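PDB 1YPX: putative vitamin-B12 independent methionine synthase family protein from Listeria monocytogenes, which probably acts as a zinc-dependent methyltransferase that makes methionine by passing a methyl group from a methylated folate to homocysteine, without the help of vitamin B12. Local coordinates for residues F73-N78 and T136-A141; G147-E150 and Y154-D157. All coordinates share one frame; numbering follows the deposited sequence.

In the fold
Both contacts belong to the catalytic domain of the cobalamin-independent synthase family, whose fold here resembles a TIM barrel. Contact 1 comes first along the chain and is closed before contact 2 opens. It is buried in the barrel-like core, where it pins the short helix 73-76 to strand 132-138 of the main parallel sheet. Contact 2 is part of the periphery, about 26 Å from the centre of the chain against 11 Å, and joins strand 147-149 of a small mixed sheet to helix 152-156. Their centres are about 17 Å apart, without touching. Helix 158-178 connects the two regions: its Phe161 and Asp164 meet Tyr154 of contact 2, and its Phe176 touches Phe75 and Ile137 of contact 1.

Contact 1. Residues F73-N78 and T136-A141; sequences FDFLEN and TIPSPA
At the C-terminal end of strand 132-138 in the TIM-barrel-like sheet, Ile137 and Pro138 receive Phe75 and Leu76 from the short helix 73-76. The contact is wholly apolar, with no hydrogen bond between the segments. The Phe75 ring extends towards the strand because its CG lies anti to the backbone N (chi1 175°). One ring face rests on Ile137 in a CH-pi contact: Ile137 CB sits 4.1 Å from the centroid, only 11° off the ring normal. The branches of the isoleucine spread beneath the same ring, Ile137 CG2 coming 3.8 Å from Phe75 CD2 and Ile137 CD1 reaching Phe75 CZ at 3.9 Å. A beta-branched residue suits a strand and offers the ring a broad hydrocarbon surface. Pro138 meets the base of the phenylalanine, with Pro138 CD 3.9 Å from Phe75 CB, while its CG approaches the ring obliquely. That same Pro138 CG also touches Leu76 CG at 4.1 Å, so one compact proline ring touches two successive helix residues. Further round, Phe116 packs edge-to-face with Phe75, and the Phe75 carbonyl is hydrogen-bonded to His114. Phe176 of helix 158-178 touches both Phe75 and Ile137, and Ile137 also packs on Leu184 and Leu186 of the neighbouring parallel strand 183-188.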
loop_
_atom_site.group_PDB
_atom_site.type_symbol
_atom_site.label_atom_id
_atom_site.label_comp_id
_atom_site.label_asym_id
_atom_site.label_seq_id
_atom_site.Cartn_x
_atom_site.Cartn_y
_atom_site.Cartn_z
ATOM N N PHE A 73 8.867 -0.459 8.493
ATOM C CA PHE A 73 10.213 -0.597 8.991
ATOM C C PHE A 73 10.409 -2.024 9.484
ATOM O O PHE A 73 11.539 -2.489 9.570
ATOM C CB PHE A 73 10.455 0.413 10.110
ATOM C CG PHE A 73 9.585 0.205 11.315
ATOM C CD1 PHE A 73 9.907 -0.769 12.266
ATOM C CD2 PHE A 73 8.452 0.992 11.512
ATOM C CE1 PHE A 73 9.121 -0.953 13.392
ATOM C CE2 PHE A 73 7.661 0.818 12.633
ATOM C CZ PHE A 73 7.997 -0.159 13.579
ATOM N N ASP A 74 9.308 -2.706 9.817
ATOM C CA ASP A 74 9.361 -4.105 10.262
ATOM C C ASP A 74 9.695 -4.964 9.046
ATOM O O ASP A 74 10.393 -5.975 9.150
ATOM C CB ASP A 74 8.013 -4.579 10.826
ATOM C CG ASP A 74 7.847 -4.269 12.302
ATOM O OD1 ASP A 74 8.574 -4.857 13.147
ATOM O OD2 ASP A 74 6.981 -3.426 12.624
ATOM N N PHE A 75 9.177 -4.561 7.893
ATOM C CA PHE A 75 9.441 -5.291 6.683
ATOM C C PHE A 75 10.880 -5.066 6.266
ATOM O O PHE A 75 11.579 -6.002 5.870
ATOM C CB PHE A 75 8.512 -4.846 5.556
ATOM C CG PHE A 75 8.833 -5.485 4.235
ATOM C CD1 PHE A 75 9.746 -4.902 3.365
ATOM C CD2 PHE A 75 8.273 -6.709 3.891
ATOM C CE1 PHE A 75 10.102 -5.530 2.171
ATOM C CE2 PHE A 75 8.618 -7.350 2.700
ATOM C CZ PHE A 75 9.534 -6.757 1.843
ATOM N N LEU A 76 11.321 -3.818 6.355
ATOM C CA LEU A 76 12.683 -3.472 5.956
ATOM C C LEU A 76 13.771 -4.018 6.887
ATOM O O LEU A 76 14.741 -4.641 6.427
ATOM C CB LEU A 76 12.817 -1.953 5.833
ATOM C CG LEU A 76 11.992 -1.328 4.705
ATOM C CD1 LEU A 76 11.927 0.177 4.903
ATOM C CD2 LEU A 76 12.608 -1.686 3.347
ATOM N N GLU A 77 13.611 -3.785 8.187
ATOM C CA GLU A 77 14.585 -4.261 9.160
ATOM C C GLU A 77 14.715 -5.784 9.108
ATOM O O GLU A 77 15.613 -6.354 9.725
ATOM C CB GLU A 77 14.198 -3.836 10.578
ATOM C CG GLU A 77 13.046 -4.629 11.167
ATOM C CD GLU A 77 12.951 -4.481 12.677
ATOM O OE1 GLU A 77 13.957 -4.784 13.366
ATOM O OE2 GLU A 77 11.872 -4.074 13.174
ATOM N N ASN A 78 13.815 -6.440 8.380
ATOM C CA ASN A 78 13.857 -7.889 8.249
ATOM C C ASN A 78 14.475 -8.303 6.930
ATOM O O ASN A 78 14.301 -9.421 6.474
ATOM C CB ASN A 78 12.463 -8.494 8.373
ATOM C CG ASN A 78 12.074 -8.751 9.803
ATOM O OD1 ASN A 78 11.200 -8.087 10.340
ATOM N ND2 ASN A 78 12.732 -9.715 10.434
ATOM N N THR A 136 0.295 -5.456 2.030
ATOM C CA THR A 136 0.942 -4.166 1.806
ATOM C C THR A 136 2.354 -4.161 2.393
ATOM O O THR A 136 2.570 -4.622 3.514
ATOM C CB THR A 136 0.155 -2.986 2.499
ATOM O OG1 THR A 136 0.279 -3.090 3.930
ATOM C CG2 THR A 136 -1.329 -3.028 2.142
ATOM N N ILE A 137 3.312 -3.651 1.634
ATOM C CA ILE A 137 4.676 -3.537 2.125
ATOM C C ILE A 137 5.136 -2.185 1.623
ATOM O O ILE A 137 4.517 -1.618 0.723
ATOM C CB ILE A 137 5.638 -4.641 1.559
ATOM C CG1 ILE A 137 5.806 -4.472 0.046
ATOM C CG2 ILE A 137 5.086 -6.037 1.861
ATOM C CD1 ILE A 137 6.720 -5.506 -0.570
ATOM N N PRO A 138 6.190 -1.622 2.231
ATOM C CA PRO A 138 6.656 -0.322 1.745
ATOM C C PRO A 138 7.308 -0.503 0.399
ATOM O O PRO A 138 7.749 -1.602 0.043
ATOM C CB PRO A 138 7.669 0.117 2.803
ATOM C CG PRO A 138 8.130 -1.178 3.404
ATOM C CD PRO A 138 6.838 -1.956 3.508
ATOM N N SER A 139 7.356 0.590 -0.339
ATOM C CA SER A 139 7.963 0.642 -1.651
ATOM C C SER A 139 9.475 0.515 -1.503
ATOM O O SER A 139 10.051 0.988 -0.533
ATOM C CB SER A 139 7.619 1.984 -2.294
ATOM O OG SER A 139 8.248 2.136 -3.550
ATOM N N PRO A 140 10.146 -0.125 -2.462
ATOM C CA PRO A 140 11.597 -0.224 -2.288
ATOM C C PRO A 140 12.276 1.149 -2.171
ATOM O O PRO A 140 13.292 1.283 -1.501
ATOM C CB PRO A 140 12.039 -1.014 -3.525
ATOM C CG PRO A 140 11.042 -0.625 -4.550
ATOM C CD PRO A 140 9.733 -0.637 -3.779
ATOM N N ALA A 141 11.694 2.166 -2.802
ATOM C CA ALA A 141 12.252 3.511 -2.763
ATOM C C ALA A 141 12.128 4.107 -1.370
ATOM O O ALA A 141 12.682 5.170 -1.088
ATOM C CB ALA A 141 11.547 4.409 -3.777
#

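Contact 2. Residues G147-E150 and Y154-D157; sequences GDIE and YLDD
Leu155 packs against Ile149 where edge strand 147-149 of a small three-stranded mixed sheet is followed, after a two-residue turn, by the short helix 152-156. This is a local strand-to-helix connection: three residues separate the segments, and no hydrogen bond crosses between them. From its CB, which points towards the strand, Leu155 runs through CG to two methyl groups, and these do the touching. Leu155 CD1 lies against the Ile149 side chain, 3.6 Å from Ile149 CG2 and a little farther, 3.8 Å, from Ile149 CB. The same methyl also approaches the backbone, with Leu155 CD1 at 3.4 Å from Ile149 O. The second methyl is directed to the residue after the strand, where Leu155 CD2 is 3.9 Å from Glu150 O. A forked side chain fits here because CD1 can lie on the isoleucine and by its carbonyl oxygen while CD2 sits beside the next carbonyl oxygen. Ile149 presents its CG2 methyl, placed anti to the backbone N, and its longer branch leads away from the helix. The charged Asp148 and Glu150 start away from the helix, as suits their exposed positions. Backbone hydrogen bonds between Asp148 and Glu150 and strand 103-106 fix the strand in the sheet. On the helix, Tyr154 touches Ile149 through its CB, while the rest leads away: its ring meets Phe161 and lies edge-to-face with Tyr151, and its OH is hydrogen-bonded to Asp164 and to the backbone N of Ile109. Just beyond, Asp157 occupies the N-cap position of helix 158-178. Back at the strand, the tyrosine and isoleucine side chains cross at about a right angle, and Tyr154 CB rests 3.8 Å from Ile149 CG2.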
loop_
_atom_site.group_PDB
_atom_site.type_symbol
_atom_site.label_atom_id
_atom_site.label_comp_id
_atom_site.label_asym_id
_atom_site.label_seq_id
_atom_site.Cartn_x
_atom_site.Cartn_y
_atom_site.Cartn_z
ATOM N N GLY A 147 16.309 5.455 4.697
ATOM C CA GLY A 147 17.396 4.591 5.130
ATOM C C GLY A 147 18.778 5.220 5.070
ATOM O O GLY A 147 19.169 5.815 4.057
ATOM N N ASP A 148 19.528 5.078 6.157
ATOM C CA ASP A 148 20.875 5.637 6.241
ATOM C C ASP A 148 21.907 4.625 5.761
ATOM O O ASP A 148 22.206 3.658 6.455
ATOM C CB ASP A 148 21.170 6.054 7.686
ATOM C CG ASP A 148 20.109 6.983 8.244
ATOM O OD1 ASP A 148 20.003 8.134 7.760
ATOM O OD2 ASP A 148 19.374 6.554 9.158
ATOM N N ILE A 149 22.452 4.848 4.572
ATOM C CA ILE A 149 23.433 3.925 4.030
ATOM C C ILE A 149 24.738 3.988 4.812
ATOM O O ILE A 149 25.340 5.050 4.970
ATOM C CB ILE A 149 23.723 4.209 2.557
ATOM C CG1 ILE A 149 22.415 4.217 1.757
ATOM C CG2 ILE A 149 24.675 3.158 2.022
ATOM C CD1 ILE A 149 21.637 5.508 1.867
ATOM N N GLU A 150 25.168 2.832 5.300
ATOM C CA GLU A 150 26.384 2.742 6.087
ATOM C C GLU A 150 27.397 1.814 5.416
ATOM O O GLU A 150 28.608 1.982 5.572
ATOM C CB GLU A 150 26.037 2.223 7.486
ATOM C CG GLU A 150 26.772 2.923 8.607
ATOM C CD GLU A 150 26.202 2.611 9.984
ATOM O OE1 GLU A 150 26.271 1.435 10.416
ATOM O OE2 GLU A 150 25.687 3.548 10.638
ATOM N N TYR A 154 27.857 0.288 -1.197
ATOM C CA TYR A 154 26.668 1.049 -1.597
ATOM C C TYR A 154 26.965 2.532 -1.409
ATOM O O TYR A 154 26.452 3.391 -2.129
ATOM C CB TYR A 154 25.448 0.677 -0.741
ATOM C CG TYR A 154 25.011 -0.773 -0.802
ATOM C CD1 TYR A 154 25.306 -1.576 -1.908
ATOM C CD2 TYR A 154 24.237 -1.319 0.216
ATOM C CE1 TYR A 154 24.831 -2.884 -1.997
ATOM C CE2 TYR A 154 23.755 -2.623 0.136
ATOM C CZ TYR A 154 24.050 -3.399 -0.973
ATOM O OH TYR A 154 23.509 -4.665 -1.071
ATOM N N LEU A 155 27.806 2.823 -0.427
ATOM C CA LEU A 155 28.184 4.189 -0.139
ATOM C C LEU A 155 29.077 4.761 -1.231
ATOM O O LEU A 155 29.111 5.975 -1.428
ATOM C CB LEU A 155 28.898 4.227 1.202
ATOM C CG LEU A 155 28.650 5.448 2.082
ATOM C CD1 LEU A 155 27.167 5.783 2.176
ATOM C CD2 LEU A 155 29.239 5.140 3.446
ATOM N N ASP A 156 29.789 3.882 -1.942
ATOM C CA ASP A 156 30.705 4.288 -3.022
ATOM C C ASP A 156 30.057 4.243 -4.400
ATOM O O ASP A 156 30.339 5.072 -5.268
ATOM C CB ASP A 156 31.949 3.389 -3.048
ATOM C CG ASP A 156 32.795 3.521 -1.797
ATOM O OD1 ASP A 156 32.776 4.605 -1.173
ATOM O OD2 ASP A 156 33.491 2.545 -1.450
ATOM N N ASP A 157 29.204 3.250 -4.601
ATOM C CA ASP A 157 28.512 3.107 -5.865
ATOM C C ASP A 157 27.013 2.962 -5.604
ATOM O O ASP A 157 26.560 1.975 -5.023
ATOM C CB ASP A 157 29.052 1.894 -6.613
ATOM C CG ASP A 157 28.472 1.770 -7.991
ATOM O OD1 ASP A 157 28.435 2.795 -8.707
ATOM O OD2 ASP A 157 28.054 0.655 -8.362
#